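Local coordinates for maltose-binding protein MalE1 (Thermotoga maritima, PDB 6DTU) that binds maltotetraose and probably serves as the extracytoplasmic sugar-binding component of a maltose and maltodextrin transport system, at residues A356-E359 and E360-N364; K194-K197 and R198-E202; D118-P121 and E122-T126. All coordinates share one frame; numbering follows the deposited sequence.

Contact 1: residues A356-E359 and E360-N364; sequences ATVE and EALKN
With chi1 of Thr-357 at 70°, the hydroxyl sits between the residue's own backbone N and carbonyl carbon and is brought within reach of the amide of Glu-360, which donates to it. Glu-360 N lies 3.1 Å from Thr-357 OG1 with an N-H...O angle of 162°, close to straight. The backbone itself sets CB of Glu-360 beside the hydroxyl, 3.3 Å from Thr-357 OG1; CG anti to the backbone N (chi1 -171°) and a bend at chi2 then take the carboxylate away from the turn. The two side chains cross obliquely, touching at OG1 and CB and parting beyond.

This is an N-cap: Thr-357 is the residue just before helix 358-374, and its side chain takes up one of the first-turn amides that have no preceding turn to donate to. Its backbone carbonyl accepts the next amide, from Ala-361 N to Thr-357 O at 3.0 Å. The regular i to i+4 ladder continues with Leu-362 N to Val-358 O and with Lys-363 N to Glu-359 O.

On the buried flank, Val-358 and Leu-362 lie side by side and point the same way, with Val-358 CG1 3.7 Å from Leu-362 CD1. The CB atoms of Ala-356 and Ala-361 make a looser apolar approach of 4.4 Å. Val-358 and Leu-362 each touch two helices, meeting Val-193 of helix 187-201 and, on helix 341-352, Val-351 and Met-344 respectively; Ala-361 packs on Ala-347 and Val-351 of the latter. Glu-359 OE1 makes a long, weak ion pair with Lys-194 NZ, while Glu-360 and Lys-363 lie on the exposed flank.

Contact 2: residues K194-K197 and R198-E202; sequences KLLK and RLVDE
Leu-195 CD1 meets the flat guanidinium of Arg-198 obliquely, 4.4 Å from Arg-198 NH1, while the carboxylate of Glu-202 lies at the edge of the same group, in its plane. The salt bridge uses Arg-198 NE, 2.8 Å from Glu-202 OE2, with an N-H...O angle of 161°. The oxygen lies only 6° out of the guanidinium plane, yet the donor stands above the carboxylate plane, 47° out of it, so the two flat groups are not coplanar. The Arg-198 chain, extended from CG to NE, carries the head group outward from the helix, where the carboxylate of Glu-202, one turn on, meets it.

Asp-201 sets its carboxylate against the aliphatic part of Lys-197: Asp-201 OD2 is 3.6 Å from Lys-197 CG. With Lys-197 NZ 4.6 Å from Asp-201 OD1, beyond salt-bridge distance, at most a longer-range electrostatic attraction is likely; Lys-197 NZ also makes a weak hydrogen bond to Val-351 O. The backbones are joined more closely, Asp-201 N donating to Lys-197 O at 2.7 Å.

The Lys-197/Asp-201 and Arg-198/Glu-202 pairs are i to i+4 and Leu-195/Arg-198 is i to i+3, at the C-terminal end of helix 187-201, with Glu-202 just beyond it. The backbone ladder also includes Arg-198 N to Lys-194 O, Leu-199 N to Leu-195 O and Val-200 N to Leu-196 O. The apolar flank carries the buried Leu-195, Leu-196 and Leu-199 and the partly exposed Val-200. Leu-196 CD1 and Val-200 CG2 meet loosely at 4.4 Å, and both residues pack on Val-352 of helix 341-352. Leu-195 and Leu-199 reach Phe-161 of helix 155-164. Toward helix 127-140 the ion pair is extended at both ends, Arg-198 NH2 pairing with Asp-128 and Glu-202 OE1 with Lys-135.

Contact 3: residues D118-P121 and E122-T126; sequences DYVP and EPPKT
The loop is the connection from strand 112-116 to helix 127-140 in the solute-binding protein fold, and after a bend at Pro-121 its proline-rich part runs on extended past Val-120. Val-120 places CG1 anti to its backbone N (chi1 176°), and this methyl lies against the outgoing chain, 3.2 Å from Glu-122 O. The same Val-120 CG1 approaches Pro-123 CA at 4.0 Å and the ring atom Pro-124 CD at 4.2 Å. One branch of valine thus touches three successive residues without any hydrogen bond across the segments. Although Val-120 O comes within 3.2 Å of Glu-122 N, the angle is too poor for a bond. Glu-122 runs extended beyond CG, out from the exposed bend that it forms with Pro-121.

At the far end, Thr-126 occupies the N-cap position of helix 127-140, where its OG1 accepts from Glu-129 N. Val-120 rests on Ala-224 and Met-225 of strand 223-228 and on Ile-133 of helix 127-140. Pro-124 packs on Leu-113 of strand 112-116, Met-225 of strand 223-228 and Leu-130 of helix 127-140.

Overall arrangement
Contacts 1 and 2 lie on two helices that pack together, 358-374 and 187-201; the contact centres are about 15 Å apart, and Val-358 CG2 packs on Lys-194 CG between them. All three contacts are partly buried. Contact 1 starts a helix with a hydroxyl cap, whereas contact 2 closes one at its C-terminal end and carries an ion pair. Contact 3 belongs to a loop and relies on van der Waals contacts, with Val-120 and Pro-124 buried and Pro-121 and Glu-122 exposed. Its centre is about 20 Å from that of contact 2, without touching it, yet both border helix 127-140: contact 3 leads into it and contact 2 packs against it.

Contact 1: residues A356-E359 and E360-N364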
loop_
_atom_site.group_PDB
_atom_site.type_symbol
_atom_site.label_atom_id
_atom_site.label_comp_id
_atom_site.label_asym_id
_atom_site.label_seq_id
_atom_site.Cartn_x
_atom_site.Cartn_y
_atom_site.Cartn_z
ATOM N N ALA A 356 -15.370 -11.123 -19.708
ATOM C CA ALA A 356 -15.911 -12.232 -18.942
ATOM C C ALA A 356 -16.875 -11.663 -17.913
ATOM O O ALA A 356 -16.797 -10.485 -17.547
ATOM C CB ALA A 356 -14.801 -13.037 -18.244
ATOM N N THR A 357 -17.808 -12.504 -17.468
ATOM C CA THR A 357 -18.669 -12.110 -16.370
ATOM C C THR A 357 -17.848 -12.030 -15.093
ATOM O O THR A 357 -16.727 -12.544 -15.003
ATOM C CB THR A 357 -19.799 -13.119 -16.164
ATOM O OG1 THR A 357 -19.261 -14.345 -15.634
ATOM C CG2 THR A 357 -20.523 -13.391 -17.476
ATOM N N VAL A 358 -18.407 -11.342 -14.099
ATOM C CA VAL A 358 -17.709 -11.229 -12.821
ATOM C C VAL A 358 -17.520 -12.603 -12.199
ATOM O O VAL A 358 -16.440 -12.933 -11.695
ATOM C CB VAL A 358 -18.453 -10.266 -11.876
ATOM C CG1 VAL A 358 -17.881 -10.346 -10.456
ATOM C CG2 VAL A 358 -18.369 -8.849 -12.403
ATOM N N GLU A 359 -18.561 -13.436 -12.251
ATOM C CA GLU A 359 -18.523 -14.727 -11.578
ATOM C C GLU A 359 -17.497 -15.646 -12.220
ATOM O O GLU A 359 -16.774 -16.366 -11.522
ATOM C CB GLU A 359 -19.909 -15.369 -11.646
ATOM C CG GLU A 359 -20.980 -14.617 -10.867
ATOM C CD GLU A 359 -21.869 -13.702 -11.720
ATOM O OE1 GLU A 359 -21.424 -13.155 -12.763
ATOM O OE2 GLU A 359 -23.030 -13.519 -11.306
ATOM N N GLU A 360 -17.429 -15.642 -13.553
ATOM C CA GLU A 360 -16.444 -16.454 -14.253
ATOM C C GLU A 360 -15.037 -15.950 -13.992
ATOM O O GLU A 360 -14.112 -16.744 -13.795
ATOM C CB GLU A 360 -16.723 -16.432 -15.749
ATOM C CG GLU A 360 -15.875 -17.414 -16.553
ATOM C CD GLU A 360 -16.263 -18.881 -16.343
ATOM O OE1 GLU A 360 -17.236 -19.173 -15.602
ATOM O OE2 GLU A 360 -15.585 -19.753 -16.933
ATOM N N ALA A 361 -14.846 -14.632 -14.010
ATOM C CA ALA A 361 -13.495 -14.106 -13.857
ATOM C C ALA A 361 -12.955 -14.424 -12.474
ATOM O O ALA A 361 -11.798 -14.837 -12.328
ATOM C CB ALA A 361 -13.480 -12.607 -14.119
ATOM N N LEU A 362 -13.780 -14.213 -11.443
ATOM C CA LEU A 362 -13.334 -14.461 -10.073
ATOM C C LEU A 362 -13.178 -15.950 -9.813
ATOM O O LEU A 362 -12.216 -16.370 -9.162
ATOM C CB LEU A 362 -14.303 -13.834 -9.071
ATOM C CG LEU A 362 -14.404 -12.300 -9.063
ATOM C CD1 LEU A 362 -15.422 -11.813 -8.049
ATOM C CD2 LEU A 362 -13.031 -11.670 -8.785
ATOM N N LYS A 363 -14.096 -16.763 -10.344
ATOM C CA LYS A 363 -13.999 -18.208 -10.164
ATOM C C LYS A 363 -12.675 -18.723 -10.705
ATOM O O LYS A 363 -11.965 -19.477 -10.031
ATOM C CB LYS A 363 -15.174 -18.888 -10.869
ATOM C CG LYS A 363 -15.207 -20.405 -10.749
ATOM C CD LYS A 363 -16.499 -20.947 -11.345
ATOM C CE LYS A 363 -16.391 -22.416 -11.665
ATOM N NZ LYS A 363 -17.032 -22.719 -12.973
ATOM N N ASN A 364 -12.320 -18.303 -11.921
ATOM C CA ASN A 364 -11.059 -18.731 -12.509
ATOM C C ASN A 364 -9.876 -18.190 -11.718
ATOM O O ASN A 364 -8.856 -18.878 -11.576
ATOM C CB ASN A 364 -10.989 -18.319 -13.981
ATOM C CG ASN A 364 -11.970 -19.092 -14.840
ATOM O OD1 ASN A 364 -12.559 -20.078 -14.392
ATOM N ND2 ASN A 364 -12.127 -18.669 -16.090
#

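Contact 2: residues K194-K197 and R198-E202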
loop_
_atom_site.group_PDB
_atom_site.type_symbol
_atom_site.label_atom_id
_atom_site.label_comp_id
_atom_site.label_asym_id
_atom_site.label_seq_id
_atom_site.Cartn_x
_atom_site.Cartn_y
_atom_site.Cartn_z
ATOM N N LYS A 194 -19.012 -6.485 -8.950
ATOM C CA LYS A 194 -20.137 -5.966 -9.723
ATOM C C LYS A 194 -20.306 -4.469 -9.531
ATOM O O LYS A 194 -20.775 -3.787 -10.448
ATOM C CB LYS A 194 -21.422 -6.726 -9.402
ATOM C CG LYS A 194 -21.465 -8.102 -10.044
ATOM C CD LYS A 194 -22.833 -8.726 -9.850
ATOM C CE LYS A 194 -22.925 -10.082 -10.540
ATOM N NZ LYS A 194 -22.440 -10.051 -11.949
ATOM N N LEU A 195 -19.937 -3.939 -8.353
ATOM C CA LEU A 195 -19.889 -2.489 -8.187
ATOM C C LEU A 195 -18.815 -1.870 -9.085
ATOM O O LEU A 195 -19.073 -0.864 -9.754
ATOM C CB LEU A 195 -19.680 -2.133 -6.714
ATOM C CG LEU A 195 -19.528 -0.643 -6.374
ATOM C CD1 LEU A 195 -20.804 0.102 -6.720
ATOM C CD2 LEU A 195 -19.140 -0.427 -4.911
ATOM N N LEU A 196 -17.623 -2.480 -9.155
ATOM C CA LEU A 196 -16.612 -1.998 -10.092
ATOM C C LEU A 196 -17.154 -1.999 -11.512
ATOM O O LEU A 196 -16.990 -1.018 -12.249
ATOM C CB LEU A 196 -15.353 -2.870 -10.008
ATOM C CG LEU A 196 -14.316 -2.681 -11.125
ATOM C CD1 LEU A 196 -13.790 -1.253 -11.078
ATOM C CD2 LEU A 196 -13.207 -3.698 -10.980
ATOM N N LYS A 197 -17.842 -3.074 -11.899
ATOM C CA LYS A 197 -18.364 -3.131 -13.261
ATOM C C LYS A 197 -19.426 -2.063 -13.495
ATOM O O LYS A 197 -19.477 -1.461 -14.574
ATOM C CB LYS A 197 -18.892 -4.528 -13.592
ATOM C CG LYS A 197 -19.286 -4.649 -15.055
ATOM C CD LYS A 197 -19.537 -6.071 -15.503
ATOM C CE LYS A 197 -19.628 -6.103 -17.019
ATOM N NZ LYS A 197 -18.265 -6.217 -17.628
ATOM N N ARG A 198 -20.244 -1.776 -12.478
ATOM C CA ARG A 198 -21.212 -0.689 -12.585
ATOM C C ARG A 198 -20.517 0.641 -12.859
ATOM O O ARG A 198 -20.941 1.407 -13.726
ATOM C CB ARG A 198 -22.046 -0.611 -11.305
ATOM C CG ARG A 198 -23.115 0.480 -11.345
ATOM C CD ARG A 198 -23.766 0.698 -9.984
ATOM N NE ARG A 198 -24.521 1.947 -9.938
ATOM C CZ ARG A 198 -24.959 2.505 -8.812
ATOM N NH1 ARG A 198 -24.700 1.931 -7.646
ATOM N NH2 ARG A 198 -25.638 3.648 -8.844
ATOM N N LEU A 199 -19.418 0.916 -12.153
ATOM C CA LEU A 199 -18.679 2.155 -12.379
ATOM C C LEU A 199 -18.174 2.259 -13.818
ATOM O O LEU A 199 -18.213 3.339 -14.426
ATOM C CB LEU A 199 -17.501 2.238 -11.408
ATOM C CG LEU A 199 -17.770 2.240 -9.906
ATOM C CD1 LEU A 199 -16.458 2.457 -9.172
ATOM C CD2 LEU A 199 -18.798 3.306 -9.529
ATOM N N VAL A 200 -17.697 1.146 -14.379
ATOM C CA VAL A 200 -17.246 1.141 -15.765
ATOM C C VAL A 200 -18.434 1.284 -16.705
ATOM O O VAL A 200 -18.403 2.084 -17.651
ATOM C CB VAL A 200 -16.454 -0.150 -16.050
ATOM C CG1 VAL A 200 -16.053 -0.218 -17.517
ATOM C CG2 VAL A 200 -15.220 -0.215 -15.150
ATOM N N ASP A 201 -19.501 0.517 -16.450
ATOM C CA ASP A 201 -20.666 0.523 -17.334
ATOM C C ASP A 201 -21.333 1.884 -17.354
ATOM O O ASP A 201 -21.853 2.314 -18.389
ATOM C CB ASP A 201 -21.694 -0.516 -16.885
ATOM C CG ASP A 201 -21.271 -1.940 -17.182
ATOM O OD1 ASP A 201 -20.300 -2.150 -17.946
ATOM O OD2 ASP A 201 -21.950 -2.858 -16.672
ATOM N N GLU A 202 -21.374 2.558 -16.215
ATOM C CA GLU A 202 -21.977 3.880 -16.181
ATOM C C GLU A 202 -21.025 4.983 -16.625
ATOM O O GLU A 202 -21.409 6.154 -16.577
ATOM C CB GLU A 202 -22.574 4.162 -14.802
ATOM C CG GLU A 202 -23.706 3.214 -14.453
ATOM C CD GLU A 202 -24.431 3.582 -13.178
ATOM O OE1 GLU A 202 -24.349 4.752 -12.746
ATOM O OE2 GLU A 202 -25.083 2.686 -12.603
#

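Contact 3: residues D118-P121 and E122-T126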
loop_
_atom_site.group_PDB
_atom_site.type_symbol
_atom_site.label_atom_id
_atom_site.label_comp_id
_atom_site.label_asym_id
_atom_site.label_seq_id
_atom_site.Cartn_x
_atom_site.Cartn_y
_atom_site.Cartn_z
ATOM N N ASP A 118 -11.740 22.168 -5.083
ATOM C CA ASP A 118 -12.204 23.097 -6.102
ATOM C C ASP A 118 -13.408 22.538 -6.838
ATOM O O ASP A 118 -14.297 23.292 -7.250
ATOM C CB ASP A 118 -11.095 23.371 -7.112
ATOM C CG ASP A 118 -10.033 24.298 -6.578
ATOM O OD1 ASP A 118 -10.308 24.995 -5.593
ATOM O OD2 ASP A 118 -8.926 24.309 -7.143
ATOM N N TYR A 119 -13.454 21.220 -7.016
ATOM C CA TYR A 119 -14.547 20.578 -7.728
ATOM C C TYR A 119 -15.568 19.955 -6.794
ATOM O O TYR A 119 -16.748 19.884 -7.144
ATOM C CB TYR A 119 -13.993 19.481 -8.637
ATOM C CG TYR A 119 -13.027 19.971 -9.675
ATOM C CD1 TYR A 119 -13.464 20.722 -10.760
ATOM C CD2 TYR A 119 -11.676 19.678 -9.580
ATOM C CE1 TYR A 119 -12.569 21.175 -11.717
ATOM C CE2 TYR A 119 -10.775 20.128 -10.526
ATOM C CZ TYR A 119 -11.226 20.874 -11.592
ATOM O OH TYR A 119 -10.316 21.316 -12.528
ATOM N N VAL A 120 -15.127 19.494 -5.625
ATOM C CA VAL A 120 -15.952 18.797 -4.641
ATOM C C VAL A 120 -15.688 19.437 -3.284
ATOM O O VAL A 120 -14.861 18.941 -2.502
ATOM C CB VAL A 120 -15.617 17.299 -4.626
ATOM C CG1 VAL A 120 -16.403 16.580 -3.546
ATOM C CG2 VAL A 120 -15.891 16.696 -5.971
ATOM N N PRO A 121 -16.364 20.538 -2.959
ATOM C CA PRO A 121 -16.105 21.190 -1.665
ATOM C C PRO A 121 -16.336 20.279 -0.473
ATOM O O PRO A 121 -15.603 20.367 0.520
ATOM C CB PRO A 121 -17.061 22.393 -1.693
ATOM C CG PRO A 121 -17.229 22.670 -3.167
ATOM C CD PRO A 121 -17.262 21.325 -3.817
ATOM N N GLU A 122 -17.337 19.401 -0.553
ATOM C CA GLU A 122 -17.666 18.470 0.517
ATOM C C GLU A 122 -17.768 17.064 -0.060
ATOM O O GLU A 122 -18.422 16.866 -1.094
ATOM C CB GLU A 122 -18.958 18.878 1.225
ATOM C CG GLU A 122 -18.860 20.281 1.796
ATOM C CD GLU A 122 -20.030 20.650 2.657
ATOM O OE1 GLU A 122 -20.967 19.831 2.770
ATOM O OE2 GLU A 122 -20.007 21.765 3.217
ATOM N N PRO A 123 -17.146 16.075 0.567
ATOM C CA PRO A 123 -17.025 14.751 -0.056
ATOM C C PRO A 123 -18.327 13.973 0.006
ATOM O O PRO A 123 -19.101 14.096 0.972
ATOM C CB PRO A 123 -15.945 14.072 0.794
ATOM C CG PRO A 123 -16.084 14.718 2.143
ATOM C CD PRO A 123 -16.427 16.153 1.852
ATOM N N PRO A 124 -18.580 13.124 -0.988
ATOM C CA PRO A 124 -19.786 12.293 -0.965
ATOM C C PRO A 124 -19.747 11.313 0.193
ATOM O O PRO A 124 -18.685 10.852 0.615
ATOM C CB PRO A 124 -19.721 11.546 -2.304
ATOM C CG PRO A 124 -18.250 11.496 -2.604
ATOM C CD PRO A 124 -17.728 12.820 -2.152
ATOM N N LYS A 125 -20.932 11.003 0.712
ATOM C CA LYS A 125 -21.062 10.068 1.818
ATOM C C LYS A 125 -21.398 8.655 1.361
ATOM O O LYS A 125 -21.132 7.700 2.098
ATOM C CB LYS A 125 -22.159 10.556 2.774
ATOM C CG LYS A 125 -21.986 10.119 4.225
ATOM C CD LYS A 125 -23.314 10.186 4.974
ATOM C CE LYS A 125 -23.121 10.414 6.463
ATOM N NZ LYS A 125 -22.465 9.262 7.147
ATOM N N THR A 126 -21.977 8.501 0.172
ATOM C CA THR A 126 -22.301 7.199 -0.387
ATOM C C THR A 126 -21.745 7.096 -1.795
ATOM O O THR A 126 -21.422 8.102 -2.434
ATOM C CB THR A 126 -23.810 6.956 -0.439
ATOM O OG1 THR A 126 -24.395 7.845 -1.395
ATOM C CG2 THR A 126 -24.437 7.196 0.915
#